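Local coordinates for putative exported protein (Bordetella pertussis Tohama I, PDB 2PFZ) that binds pyroglutamic acid in the periplasm as a DctP-type extracytoplasmic solute receptor and probably delivers it to a tripartite ATP-independent transporter, at residues A[142-145]-A[146-150]; A[161-164]-A[165-168]; A[179-182]-A[183-187]; A[188-191]-A[192-195]; A[244-247]-A[248-252]. All blocks are in the same frame, centred on the assembly; numbering follows the deposited sequence.

Contact 1: residues A[142-145]-A[146-150]. With PCA (pyroglutamic acid), chain B.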
# COMPACT_ATOMS: atom_id res chain seq x y z
N ARG A 142 5.95 -6.44 13.38
CA ARG A 142 6.62 -5.93 12.19
C ARG A 142 5.79 -4.81 11.56
O ARG A 142 4.65 -5.03 11.12
CB ARG A 142 6.87 -7.06 11.20
CG ARG A 142 7.43 -6.62 9.81
CD ARG A 142 6.30 -6.48 8.76
NE ARG A 142 6.78 -6.02 7.45
CZ ARG A 142 6.03 -5.99 6.35
NH1 ARG A 142 4.76 -6.42 6.39
NH2 ARG A 142 6.54 -5.53 5.21
N ALA A 143 6.36 -3.61 11.54
CA ALA A 143 5.73 -2.49 10.86
C ALA A 143 6.25 -2.48 9.43
O ALA A 143 7.34 -2.97 9.16
CB ALA A 143 6.06 -1.18 11.55
N TYR A 144 5.44 -1.94 8.52
CA TYR A 144 5.89 -1.68 7.15
C TYR A 144 5.78 -0.19 6.82
O TYR A 144 6.07 0.24 5.70
CB TYR A 144 5.09 -2.56 6.17
CG TYR A 144 3.59 -2.29 6.06
CD1 TYR A 144 2.66 -3.25 6.50
CD2 TYR A 144 3.11 -1.09 5.52
CE1 TYR A 144 1.29 -3.00 6.40
CE2 TYR A 144 1.73 -0.83 5.41
CZ TYR A 144 0.83 -1.81 5.85
OH TYR A 144 -0.53 -1.61 5.74
N SER A 145 5.41 0.63 7.80
CA SER A 145 5.24 2.06 7.56
C SER A 145 5.24 2.79 8.90
O SER A 145 5.02 2.15 9.94
CB SER A 145 3.89 2.29 6.89
OG SER A 145 2.83 2.08 7.82
N PRO A 146 5.45 4.13 8.89
CA PRO A 146 5.28 4.92 10.13
C PRO A 146 3.91 4.73 10.77
O PRO A 146 3.77 4.77 12.01
CB PRO A 146 5.40 6.36 9.63
CG PRO A 146 6.33 6.24 8.44
CD PRO A 146 5.87 4.98 7.76
N VAL A 147 2.88 4.54 9.94
CA VAL A 147 1.51 4.57 10.44
C VAL A 147 1.22 3.25 11.16
O VAL A 147 0.54 3.17 12.17
CB VAL A 147 0.50 4.90 9.28
CG1 VAL A 147 0.57 3.86 8.25
CG2 VAL A 147 -0.97 5.05 9.81
N THR A 148 1.82 2.21 10.63
CA THR A 148 1.63 0.88 11.11
C THR A 148 2.50 0.69 12.38
O THR A 148 2.14 -0.07 13.30
CB THR A 148 1.87 0.04 9.85
OG1 THR A 148 0.77 -0.82 9.52
CG2 THR A 148 3.22 -0.48 9.71
N ALA A 149 3.59 1.43 12.48
CA ALA A 149 4.33 1.56 13.75
C ALA A 149 3.50 2.28 14.82
O ALA A 149 3.47 1.86 16.00
CB ALA A 149 5.69 2.26 13.53
N LYS A 150 2.80 3.35 14.42
CA LYS A 150 1.92 4.08 15.34
C LYS A 150 0.78 3.19 15.87
O LYS A 150 0.52 3.18 17.06
CB LYS A 150 1.34 5.36 14.70
CG LYS A 150 0.46 6.17 15.65
CD LYS A 150 1.23 6.54 16.93
CE LYS A 150 0.49 7.61 17.75
NZ LYS A 150 1.47 8.44 18.57
N PCA B . 1.68 -5.65 2.02
CA PCA B . 2.74 -4.63 2.05
CB PCA B . 2.17 -3.24 2.35
CG PCA B . 0.68 -3.44 2.55
CD PCA B . 0.47 -4.90 2.27
OE PCA B . -0.65 -5.43 2.22
C PCA B . 3.66 -4.99 3.20
O PCA B . 4.81 -4.53 3.29
OXT PCA B . 3.24 -5.78 4.06
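Ser145 caps the helix that starts at Pro146. Its OG accepts from Thr148 N at 3.0 Å, with an N-H...O angle of 148°, and more weakly from Val147 N. With chi1 at 72° OG lies between its own N and carbonyl carbon, which turns it back over the first helical turn. The first regular helical bond runs from Ala149 N to Ser145 O at 3.0 Å.

The apolar part centres on Thr148. Its CG2 meets Ala143 CB at 3.5 Å and makes a CH-pi contact over the Tyr144 ring, 4.2 Å from the centroid and 14° off the normal, but this methyl is strained, its chi1 off any staggered position, and its placement doubtful. Thr148 OG1 lies over the same face, buried with no hydrogen-bond partner in the model. The opposite face carries pyroglutamic acid, whose CB sits 3.8 Å above the plane.

Ionic hydrogen bonding belongs to Arg142: NH1 donates to ligand OXT at 2.9 Å and NH2 to ligand O at 2.8 Å, while NE is bound to Val162 O.

Residues 142-150 form the strand-to-helix turn of the beta-alpha-beta unit 140-143, 146-155, 158-161. Val147 packs on helix 266-287, and strand 140-143 lies between strands 158-161 and 178-181.

Contact 2: residues A[161-164]-A[165-168]. With PCA (pyroglutamic acid), chain B.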
# COMPACT_ATOMS: atom_id res chain seq x y z
N THR A 161 10.40 -1.77 11.99
CA THR A 161 10.13 -1.74 10.54
C THR A 161 10.97 -2.74 9.78
O THR A 161 12.20 -2.78 9.94
CB THR A 161 10.42 -0.34 9.97
OG1 THR A 161 9.49 0.58 10.52
CG2 THR A 161 10.30 -0.32 8.45
N VAL A 162 10.29 -3.54 8.96
CA VAL A 162 10.94 -4.47 8.06
C VAL A 162 10.26 -4.39 6.71
O VAL A 162 9.04 -4.62 6.61
CB VAL A 162 10.86 -5.94 8.58
CG1 VAL A 162 11.74 -6.84 7.75
CG2 VAL A 162 11.27 -6.01 10.04
N GLN A 163 11.03 -4.09 5.67
CA GLN A 163 10.44 -4.07 4.32
C GLN A 163 10.04 -5.46 3.89
O GLN A 163 10.56 -6.43 4.44
CB GLN A 163 11.38 -3.41 3.31
CG GLN A 163 11.80 -2.01 3.75
CD GLN A 163 10.59 -1.11 3.98
OE1 GLN A 163 9.58 -1.24 3.29
NE2 GLN A 163 10.68 -0.23 4.98
N GLN A 164 9.12 -5.58 2.93
CA GLN A 164 8.63 -6.90 2.53
C GLN A 164 9.76 -7.78 2.01
O GLN A 164 9.76 -8.99 2.23
CB GLN A 164 7.52 -6.84 1.46
CG GLN A 164 6.89 -8.21 1.25
CD GLN A 164 5.63 -8.21 0.37
OE1 GLN A 164 5.47 -9.06 -0.51
NE2 GLN A 164 4.74 -7.28 0.62
N ALA A 165 10.72 -7.17 1.31
CA ALA A 165 11.89 -7.89 0.78
C ALA A 165 12.75 -8.57 1.85
O ALA A 165 13.50 -9.51 1.52
CB ALA A 165 12.75 -6.97 -0.11
N GLU A 166 12.65 -8.08 3.09
CA GLU A 166 13.35 -8.64 4.27
C GLU A 166 12.46 -9.36 5.28
O GLU A 166 12.94 -9.75 6.35
CB GLU A 166 14.12 -7.55 5.02
CG GLU A 166 15.44 -7.19 4.40
CD GLU A 166 15.28 -6.28 3.22
OE1 GLU A 166 14.63 -5.22 3.38
OE2 GLU A 166 15.80 -6.62 2.14
N LEU A 167 11.19 -9.54 4.95
CA LEU A 167 10.22 -10.07 5.94
C LEU A 167 10.42 -11.55 6.22
O LEU A 167 10.40 -11.99 7.37
CB LEU A 167 8.79 -9.86 5.44
CG LEU A 167 7.67 -9.45 6.40
CD1 LEU A 167 6.31 -9.68 5.75
CD2 LEU A 167 7.73 -10.03 7.78
N ALA A 168 10.60 -12.34 5.17
CA ALA A 168 10.78 -13.78 5.35
C ALA A 168 11.93 -14.08 6.31
O ALA A 168 11.80 -14.90 7.23
CB ALA A 168 10.99 -14.44 4.00
N PCA B . 1.68 -5.65 2.02
CA PCA B . 2.74 -4.63 2.05
CB PCA B . 2.17 -3.24 2.35
CG PCA B . 0.68 -3.44 2.55
CD PCA B . 0.47 -4.90 2.27
OE PCA B . -0.65 -5.43 2.22
C PCA B . 3.66 -4.99 3.20
O PCA B . 4.81 -4.53 3.29
OXT PCA B . 3.24 -5.78 4.06
O HOH W 1 13.88 -3.95 6.01
O HOH W 2 10.73 -11.48 2.46
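Val162 and Glu166 pack closely in this turn: Val162 CG1 lies 3.7 Å from Glu166 CB and 3.4 Å from Glu166 O. That branch is placed trans to the valine's backbone N (chi1 -170°), which directs it at the start of the helix. Beside it two backbone bonds tie the bend, Glu166 N to Gln163 O at 3.0 Å and Leu167 N to Gln164 O at 3.1 Å. The second is the straighter at hydrogen, 166°, and both donors stand above their carbonyl planes. Both bonds link residues three apart, the spacing of a tight turn entering a helix.

Gln164 belongs to the buried side. Its chain runs extended beyond CG, and Gln164 NE2 comes within 3.6 Å of ligand C. This pocket residue also packs on Trp119, Tyr9 and Arg142.

The solvent side is looser and partly mediated by water. One water accepts from Gln163 N at 2.9 Å and donates to Glu166 OE1, bridging the two segments where Glu166 OE1 lies beside Gln163 CB. Another water donates to Gln164 O at 2.7 Å and accepts from Ala168 N, so it links the turn's carbonyl to the first turn of the helix.

The connection runs from strand 158-161 to helix 167-172, with Gln164 at the ligand. Thr161 and Leu167 reach strand 140-143, and Val162 N bonds to Ala143 O, extending the pairing of these two strands slightly into the loop.

Contact 3: residues A[179-182]-A[183-187]. With PCA (pyroglutamic acid), chain B.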
# COMPACT_ATOMS: atom_id res chain seq x y z
N TYR A 179 2.28 -9.19 12.70
CA TYR A 179 2.16 -7.97 11.92
C TYR A 179 0.78 -7.77 11.28
O TYR A 179 0.01 -8.71 11.16
CB TYR A 179 3.26 -7.86 10.86
CG TYR A 179 3.22 -8.83 9.71
CD1 TYR A 179 3.71 -10.13 9.85
CD2 TYR A 179 2.76 -8.43 8.44
CE1 TYR A 179 3.70 -11.02 8.78
CE2 TYR A 179 2.73 -9.32 7.38
CZ TYR A 179 3.21 -10.62 7.55
OH TYR A 179 3.22 -11.51 6.49
N MET A 180 0.49 -6.55 10.85
CA MET A 180 -0.66 -6.32 9.98
C MET A 180 -0.23 -6.13 8.53
O MET A 180 0.77 -5.47 8.27
CB MET A 180 -1.54 -5.19 10.46
CG MET A 180 -2.27 -5.54 11.77
SD MET A 180 -3.38 -4.25 12.35
CE MET A 180 -4.76 -4.48 11.23
N SER A 181 -0.95 -6.81 7.64
CA SER A 181 -0.73 -6.77 6.18
C SER A 181 -1.87 -7.52 5.50
O SER A 181 -2.89 -7.84 6.14
CB SER A 181 0.59 -7.43 5.79
OG SER A 181 0.93 -7.14 4.44
N SER A 182 -1.70 -7.81 4.21
CA SER A 182 -2.70 -8.46 3.38
C SER A 182 -2.43 -9.97 3.33
O SER A 182 -1.35 -10.42 3.69
CB SER A 182 -2.64 -7.88 1.97
OG SER A 182 -1.32 -7.97 1.45
N GLY A 183 -3.44 -10.74 2.91
CA GLY A 183 -3.24 -12.15 2.59
C GLY A 183 -2.18 -12.32 1.52
O GLY A 183 -1.42 -13.30 1.54
N SER A 184 -2.16 -11.38 0.56
CA SER A 184 -1.15 -11.29 -0.50
C SER A 184 0.27 -11.43 0.06
O SER A 184 0.98 -12.39 -0.25
CB SER A 184 -1.30 -9.96 -1.25
OG SER A 184 -0.18 -9.69 -2.10
N THR A 185 0.67 -10.49 0.90
CA THR A 185 1.99 -10.48 1.55
C THR A 185 2.23 -11.71 2.40
O THR A 185 3.32 -12.31 2.34
CB THR A 185 2.23 -9.20 2.36
OG1 THR A 185 2.27 -8.11 1.45
CG2 THR A 185 3.55 -9.27 3.11
N GLY A 186 1.22 -12.09 3.19
CA GLY A 186 1.31 -13.33 3.98
C GLY A 186 1.67 -14.53 3.13
O GLY A 186 2.57 -15.30 3.47
N PHE A 187 0.96 -14.70 2.02
CA PHE A 187 1.22 -15.81 1.11
C PHE A 187 2.59 -15.70 0.45
O PHE A 187 3.37 -16.67 0.46
CB PHE A 187 0.13 -15.90 0.04
CG PHE A 187 0.23 -17.12 -0.83
CD1 PHE A 187 -0.26 -18.34 -0.38
CD2 PHE A 187 0.80 -17.04 -2.09
CE1 PHE A 187 -0.17 -19.49 -1.19
CE2 PHE A 187 0.89 -18.18 -2.91
CZ PHE A 187 0.39 -19.40 -2.45
N PCA B . 1.68 -5.65 2.02
CA PCA B . 2.74 -4.63 2.05
CB PCA B . 2.17 -3.24 2.35
CG PCA B . 0.68 -3.44 2.55
CD PCA B . 0.47 -4.90 2.27
OE PCA B . -0.65 -5.43 2.22
C PCA B . 3.66 -4.99 3.20
O PCA B . 4.81 -4.53 3.29
OXT PCA B . 3.24 -5.78 4.06
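Tyr179 reaches across to the helix with its hydroxyl, Tyr179 OH standing 3.6 Å from Gly186 CA, where no side chain intervenes. The oxygen is hydrogen-bonded to Thr191 OG1 farther along the chain, and the ring stacks with Phe125.

Ser181, the next to point at the helix, carries OG on the side away from its own N (chi1 -168°). Ser181 OG donates to ligand OXT at 2.7 Å and packs against Thr185 CB at 3.2 Å. The strand gives way to helix 183-188: an N-cap arrangement in the periplasmic-binding-protein fold of this family, in which the start of the helix faces the ligand.

Ser182 is the cap. Its OG accepts from Thr185 N at 3.3 Å in a nearly straight bond (176°), and it donates to ligand OE at 2.7 Å, so one hydroxyl serves both helix and ligand. Gly186 N donates to Ser182 O at 3.1 Å, the first full helical turn. Beside Ser181 OG, Thr185 OG1 accepts from ligand N at 2.6 Å, with an N-H...O angle of 166°, while Trp119 touches both Ser182 and Thr185 side chains.

Contact 4: residues A[188-191]-A[192-195]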
# COMPACT_ATOMS: atom_id res chain seq x y z
N ASP A 188 2.89 -14.54 -0.12
CA ASP A 188 4.11 -14.37 -0.92
C ASP A 188 5.41 -14.49 -0.13
O ASP A 188 6.49 -14.66 -0.71
CB ASP A 188 4.09 -13.03 -1.65
CG ASP A 188 3.10 -12.99 -2.81
OD1 ASP A 188 2.69 -14.04 -3.35
OD2 ASP A 188 2.75 -11.87 -3.19
N THR A 189 5.32 -14.37 1.20
CA THR A 189 6.48 -14.46 2.07
C THR A 189 6.46 -15.77 2.85
O THR A 189 7.29 -15.99 3.76
CB THR A 189 6.56 -13.25 3.05
OG1 THR A 189 5.39 -13.20 3.87
CG2 THR A 189 6.78 -11.92 2.29
N LYS A 190 5.52 -16.64 2.49
CA LYS A 190 5.26 -17.89 3.19
C LYS A 190 5.19 -17.71 4.70
O LYS A 190 5.82 -18.45 5.46
CB LYS A 190 6.31 -18.94 2.81
CG LYS A 190 6.20 -19.38 1.36
CD LYS A 190 6.58 -20.85 1.20
CE LYS A 190 8.05 -21.02 0.89
NZ LYS A 190 8.23 -21.18 -0.58
N THR A 191 4.40 -16.71 5.13
CA THR A 191 4.20 -16.37 6.55
C THR A 191 3.61 -17.54 7.35
O THR A 191 3.88 -17.70 8.53
CB THR A 191 3.32 -15.09 6.68
OG1 THR A 191 4.12 -13.98 6.31
CG2 THR A 191 2.83 -14.85 8.12
N TYR A 192 2.84 -18.38 6.65
CA TYR A 192 2.26 -19.59 7.24
C TYR A 192 3.28 -20.58 7.84
O TYR A 192 2.92 -21.41 8.69
CB TYR A 192 1.37 -20.29 6.23
CG TYR A 192 2.03 -20.65 4.92
CD1 TYR A 192 1.83 -19.86 3.78
CD2 TYR A 192 2.85 -21.78 4.80
CE1 TYR A 192 2.44 -20.19 2.55
CE2 TYR A 192 3.44 -22.11 3.58
CZ TYR A 192 3.24 -21.31 2.48
OH TYR A 192 3.82 -21.67 1.29
N GLU A 193 4.53 -20.52 7.40
CA GLU A 193 5.58 -21.34 7.99
C GLU A 193 5.86 -20.96 9.47
O GLU A 193 6.24 -21.81 10.28
CB GLU A 193 6.84 -21.30 7.13
CG GLU A 193 6.65 -21.96 5.77
CD GLU A 193 7.87 -21.87 4.87
OE1 GLU A 193 8.77 -21.05 5.15
OE2 GLU A 193 7.93 -22.62 3.86
N TYR A 194 5.61 -19.70 9.82
CA TYR A 194 6.04 -19.16 11.11
C TYR A 194 4.92 -18.59 11.95
O TYR A 194 5.04 -18.51 13.18
CB TYR A 194 7.08 -18.07 10.89
CG TYR A 194 8.33 -18.56 10.21
CD1 TYR A 194 9.31 -19.23 10.93
CD2 TYR A 194 8.52 -18.36 8.85
CE1 TYR A 194 10.46 -19.69 10.31
CE2 TYR A 194 9.67 -18.82 8.22
CZ TYR A 194 10.64 -19.47 8.95
OH TYR A 194 11.79 -19.92 8.33
N ILE A 195 3.85 -18.17 11.29
CA ILE A 195 2.74 -17.51 11.97
C ILE A 195 1.44 -18.18 11.53
O ILE A 195 1.20 -18.35 10.34
CB ILE A 195 2.75 -15.98 11.68
CG1 ILE A 195 4.08 -15.35 12.09
CG2 ILE A 195 1.62 -15.29 12.39
CD1 ILE A 195 4.27 -13.89 11.69
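Lys190 and Tyr192 meet two residues apart, and the lysine can be followed outward along its chain. Its CA already lies over one face of the Tyr192 ring, 4.1 Å from the centroid and 26° off the normal, a CH-pi contact set toward the rim. Lys190 CB comes next, 3.9 Å from both Tyr192 CZ and Glu193 CD. Lys190 CG leans on the phenol end of the ring, 3.7 Å from Tyr192 CZ. CD is modelled too close to Tyr192 OH, so the outer chain, bent at each remaining torsion, is uncertain. As modelled, Lys190 CE passes Glu193 OE2 at 3.4 Å. Lys190 NZ is placed 4.7 Å from Glu193 OE2: opposite charges appear to be near, but without contact.

Backbone bonds close the turn. Glu193 N donates to Lys190 O from well above the carbonyl plane. Thr191 O accepts from both Tyr194 N and Ile195 N, the latter at 2.8 Å and nearly along the C=O axis. On the buried side Thr191 CG2 packs against Ile195 CB at 3.7 Å, and both Thr191 and Ile195 rest on Phe125 and Met171.

Lys190 has positive phi (47°) and is the C-prime residue of a Schellman motif, Thr191 N bonding to Gly186 O and Lys190 N to Phe187 O; this ends helix 183-188, and a short 3-10 turn follows.

Contact 5: residues A[244-247]-A[248-252]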
# COMPACT_ATOMS: atom_id res chain seq x y z
N GLN A 244 -8.87 -7.18 -5.66
CA GLN A 244 -10.11 -7.70 -5.04
C GLN A 244 -10.33 -9.16 -5.38
O GLN A 244 -10.66 -9.96 -4.49
CB GLN A 244 -11.31 -6.89 -5.52
CG GLN A 244 -12.65 -7.43 -4.95
CD GLN A 244 -13.82 -6.54 -5.31
OE1 GLN A 244 -14.98 -6.96 -5.20
NE2 GLN A 244 -13.54 -5.30 -5.72
N GLU A 245 -10.16 -9.51 -6.66
CA GLU A 245 -10.37 -10.89 -7.12
C GLU A 245 -9.47 -11.91 -6.43
O GLU A 245 -9.93 -13.00 -6.05
CB GLU A 245 -10.26 -10.95 -8.66
CG GLU A 245 -11.51 -10.33 -9.35
CD GLU A 245 -11.44 -10.37 -10.86
OE1 GLU A 245 -10.52 -11.02 -11.42
OE2 GLU A 245 -12.31 -9.74 -11.49
N LYS A 246 -8.21 -11.55 -6.23
CA LYS A 246 -7.25 -12.51 -5.64
C LYS A 246 -7.31 -12.59 -4.12
O LYS A 246 -6.79 -13.54 -3.51
CB LYS A 246 -5.83 -12.21 -6.13
CG LYS A 246 -5.62 -12.58 -7.59
CD LYS A 246 -4.20 -12.30 -8.05
CE LYS A 246 -4.14 -12.16 -9.57
NZ LYS A 246 -4.64 -13.35 -10.32
N ASN A 247 -7.96 -11.60 -3.50
CA ASN A 247 -8.02 -11.54 -2.04
C ASN A 247 -8.62 -12.84 -1.46
O ASN A 247 -8.05 -13.43 -0.52
CB ASN A 247 -8.78 -10.27 -1.59
CG ASN A 247 -8.88 -10.12 -0.07
OD1 ASN A 247 -9.96 -9.82 0.46
ND2 ASN A 247 -7.77 -10.34 0.64
N SER A 248 -9.74 -13.30 -2.03
CA SER A 248 -10.32 -14.56 -1.56
C SER A 248 -9.40 -15.73 -1.88
O SER A 248 -9.28 -16.63 -1.08
CB SER A 248 -11.71 -14.82 -2.14
OG SER A 248 -11.67 -14.71 -3.55
N TRP A 249 -8.73 -15.70 -3.03
CA TRP A 249 -7.79 -16.77 -3.39
C TRP A 249 -6.67 -16.87 -2.37
O TRP A 249 -6.30 -17.97 -1.96
CB TRP A 249 -7.26 -16.59 -4.83
CG TRP A 249 -6.45 -17.76 -5.34
CD1 TRP A 249 -6.89 -18.82 -6.06
CD2 TRP A 249 -5.04 -17.95 -5.16
NE1 TRP A 249 -5.85 -19.69 -6.34
CE2 TRP A 249 -4.70 -19.17 -5.79
CE3 TRP A 249 -4.03 -17.22 -4.51
CZ2 TRP A 249 -3.39 -19.67 -5.80
CZ3 TRP A 249 -2.73 -17.71 -4.52
CH2 TRP A 249 -2.42 -18.94 -5.16
N TYR A 250 -6.14 -15.73 -1.92
CA TYR A 250 -5.01 -15.78 -0.99
C TYR A 250 -5.46 -16.33 0.35
O TYR A 250 -4.76 -17.15 0.94
CB TYR A 250 -4.30 -14.44 -0.81
CG TYR A 250 -3.44 -14.04 -1.99
CD1 TYR A 250 -2.26 -14.75 -2.31
CD2 TYR A 250 -3.78 -12.94 -2.78
CE1 TYR A 250 -1.48 -14.38 -3.40
CE2 TYR A 250 -3.00 -12.56 -3.85
CZ TYR A 250 -1.86 -13.28 -4.16
OH TYR A 250 -1.12 -12.89 -5.25
N LYS A 251 -6.62 -15.88 0.83
CA LYS A 251 -7.17 -16.35 2.11
C LYS A 251 -7.38 -17.87 2.13
O LYS A 251 -6.97 -18.53 3.09
CB LYS A 251 -8.47 -15.60 2.46
CG LYS A 251 -8.22 -14.28 3.17
CD LYS A 251 -9.18 -13.17 2.79
CE LYS A 251 -10.61 -13.57 2.82
NZ LYS A 251 -11.50 -12.36 2.84
N GLU A 252 -7.98 -18.42 1.08
CA GLU A 252 -8.23 -19.86 0.97
C GLU A 252 -6.92 -20.63 0.78
O GLU A 252 -6.77 -21.73 1.28
CB GLU A 252 -9.20 -20.16 -0.19
CG GLU A 252 -10.61 -19.59 -0.01
CD GLU A 252 -11.29 -20.06 1.25
OE1 GLU A 252 -11.44 -21.28 1.42
OE2 GLU A 252 -11.67 -19.20 2.08
O HOH W 3 -12.16 -12.00 -3.61
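Lys246 and Tyr250 stand one helical turn apart, joined by Tyr250 N donating to Lys246 O at 2.8 Å. The tyrosine ring lies back along the helix, so that Tyr250 CD2 approaches Lys246 O at 3.2 Å and Tyr250 CE2 meets Lys246 CB at 3.7 Å. That placement follows from chi1 of -74°, which puts CG beside the backbone N and opposite the carbonyl carbon. The next rung is Lys251 N to Asn247 O at 3.1 Å, 167° at hydrogen. Over it the lysine chain folds across the amide: Lys251 CD lies 3.8 Å from Asn247 ND2, the two side chains running at a slant to each other.

These i to i+4 bonds belong to the long helix 222-256 of this DctP-family receptor; the Asn247 side chain is about 9 Å from the bound pyroglutamic acid.

Farther out, a water donates to Gln244 O at 2.7 Å and also hydrogen-bonds Ser248 OG, bridging the 244-248 turn, where Gln244 O and Ser248 N are 4.2 Å apart. Asn247 packs on Pro120, Pro121 and Tyr88. The lysine tip is positioned by a salt bridge from Lys251 NZ to Asp200, and Trp249 meets Phe187 edge-to-face while Ser184 touches Tyr250.

Overall arrangement
Contacts 1 and 3 are buried and sit on adjacent strands of the mixed sheet, 140-143 and 178-181; each leads into a helix whose N-cap is a serine, but contact 1 offers the ligand a guanidinium and contact 3 offers hydroxyls. Contact 2, partly buried, brings an amide to the same ligand and packs on contact 3, Leu167 CD1 lying 3.8 Å from Thr185 CG2. Contacts 4 and 5 leave the ligand alone and are partly buried, half their touching residues exposed: one finishes the helix that contact 3 starts, the other is mid-helix. Gln164 CG and Thr189 CG2, 3.9 Å apart, join contacts 2 and 4, and Tyr250 CD1 lies 3.5 Å from Phe187 CB between contacts 5 and 3.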